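Local coordinates for uncharacterized protein (Clostridium sporogenes, PDB 4Q0Y) that is of unknown function but adopts a hot dog, thioesterase-like fold, and so may be related in structure to acyl-thioester-handling enzymes, at residues 71-76 with 86-91. Residues are numbered along the deposited sequence; the frame is centred on the assembly and turned at random.
Sequences HIQPNL and DGYFLL
P74 lays its ring across the side chain of F89 at about a right angle, CG reaching F89 CB at 3.9 Å near the edge of the phenyl ring. Next to it, L76 CG sits between backbone N and carbonyl carbon (chi1 57°); L76 CD2 comes 3.7 Å from F89 CD2. On the same face I72 crosses L91 obliquely, CG1 to L91 CB, while L91 CD1 bridges I72 CD1 and P74 CG; helix 33-44 covers this side of the hairpin of strands 68-80 and 83-95 through F39 and M43. The other face is more polar. Q73, extended beyond CG, runs side by side with L90, whose CD2 lies 3.9 Å from Q73 CG and 3.8 Å from Q73 OE1. Q73 NE2 gives an in-plane bond of 2.9 Å to a lone pair of N75 OD1. Antiparallel pairs I72–L91 and L76–G87 each carry two backbone bonds. Between them P74, lacking an N-H, turns CD to F89 O at 3.3 Å, and the longer F89 N to P74 O bond (3.3 Å) remains. Proline thus costs the centre one backbone bond: F89 O is buried without a polar partner, met also by Q73 CA in a CH···O contact.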
# COMPACT_ATOMS: atom_id res chain seq x y z
N HIS B 71 7.87 17.28 11.83
CA HIS B 71 9.01 16.89 11.03
C HIS B 71 9.17 15.42 11.32
O HIS B 71 9.14 15.03 12.48
CB HIS B 71 10.25 17.66 11.42
CG HIS B 71 10.23 19.08 10.94
ND1 HIS B 71 11.37 19.86 10.90
CD2 HIS B 71 9.23 19.86 10.48
CE1 HIS B 71 11.07 21.06 10.45
NE2 HIS B 71 9.78 21.08 10.17
N ILE B 72 9.31 14.62 10.26
CA ILE B 72 9.36 13.18 10.39
C ILE B 72 10.51 12.58 9.60
O ILE B 72 10.91 13.07 8.53
CB ILE B 72 8.03 12.49 9.98
CG1 ILE B 72 7.69 12.74 8.49
CG2 ILE B 72 6.90 12.99 10.87
CD1 ILE B 72 6.50 11.94 8.00
N GLN B 73 11.04 11.48 10.16
CA GLN B 73 12.13 10.71 9.58
C GLN B 73 11.66 9.27 9.48
O GLN B 73 11.81 8.50 10.45
CB GLN B 73 13.39 10.83 10.42
CG GLN B 73 14.59 10.05 9.85
CD GLN B 73 15.79 10.07 10.78
OE1 GLN B 73 16.12 11.11 11.38
NE2 GLN B 73 16.42 8.92 10.94
N PRO B 74 11.08 8.89 8.32
CA PRO B 74 10.80 7.47 8.09
C PRO B 74 12.10 6.73 7.84
O PRO B 74 12.92 7.18 7.01
CB PRO B 74 9.91 7.47 6.83
CG PRO B 74 10.21 8.74 6.15
CD PRO B 74 10.51 9.74 7.25
N ASN B 75 12.29 5.65 8.58
CA ASN B 75 13.44 4.78 8.47
C ASN B 75 13.01 3.56 7.71
O ASN B 75 12.01 2.92 8.06
CB ASN B 75 13.95 4.43 9.87
CG ASN B 75 14.41 5.65 10.61
OD1 ASN B 75 15.32 6.34 10.15
ND2 ASN B 75 13.74 5.97 11.69
N LEU B 76 13.71 3.27 6.62
CA LEU B 76 13.19 2.35 5.63
C LEU B 76 14.23 1.47 4.97
O LEU B 76 15.44 1.70 5.08
CB LEU B 76 12.40 3.14 4.60
CG LEU B 76 13.17 4.26 3.88
CD1 LEU B 76 14.02 3.76 2.73
CD2 LEU B 76 12.17 5.33 3.42
N ASP B 86 19.36 0.18 3.27
CA ASP B 86 18.77 0.97 4.33
C ASP B 86 18.86 2.43 3.95
O ASP B 86 19.86 2.87 3.39
CB ASP B 86 19.51 0.75 5.65
CG ASP B 86 19.45 -0.69 6.12
OD1 ASP B 86 18.35 -1.25 6.23
OD2 ASP B 86 20.51 -1.29 6.37
N GLY B 87 17.82 3.17 4.29
CA GLY B 87 17.76 4.59 4.01
C GLY B 87 16.78 5.30 4.92
O GLY B 87 16.23 4.72 5.85
N TYR B 88 16.56 6.57 4.61
CA TYR B 88 15.59 7.40 5.30
C TYR B 88 15.26 8.62 4.48
O TYR B 88 15.97 8.96 3.50
CB TYR B 88 16.09 7.83 6.70
CG TYR B 88 17.33 8.67 6.67
CD1 TYR B 88 18.61 8.09 6.64
CD2 TYR B 88 17.23 10.07 6.62
CE1 TYR B 88 19.76 8.88 6.58
CE2 TYR B 88 18.38 10.87 6.59
CZ TYR B 88 19.63 10.27 6.55
OH TYR B 88 20.74 11.05 6.50
N PHE B 89 14.18 9.28 4.87
CA PHE B 89 13.83 10.61 4.35
C PHE B 89 13.71 11.57 5.52
O PHE B 89 13.47 11.15 6.65
CB PHE B 89 12.51 10.63 3.57
CG PHE B 89 12.55 9.88 2.28
CD1 PHE B 89 13.40 10.27 1.25
CD2 PHE B 89 11.70 8.79 2.07
CE1 PHE B 89 13.44 9.57 0.05
CE2 PHE B 89 11.74 8.08 0.87
CZ PHE B 89 12.61 8.46 -0.13
N LEU B 90 13.93 12.85 5.25
CA LEU B 90 13.67 13.93 6.19
C LEU B 90 12.54 14.75 5.56
O LEU B 90 12.73 15.34 4.49
CB LEU B 90 14.91 14.78 6.41
CG LEU B 90 16.13 14.03 6.97
CD1 LEU B 90 17.31 14.96 7.08
CD2 LEU B 90 15.80 13.39 8.31
N LEU B 91 11.37 14.71 6.19
CA LEU B 91 10.16 15.33 5.65
C LEU B 91 9.56 16.31 6.63
O LEU B 91 9.65 16.13 7.84
CB LEU B 91 9.13 14.27 5.32
CG LEU B 91 9.57 13.05 4.50
CD1 LEU B 91 8.43 12.05 4.45
CD2 LEU B 91 9.98 13.48 3.11
O HOH W 1 16.71 0.67 7.69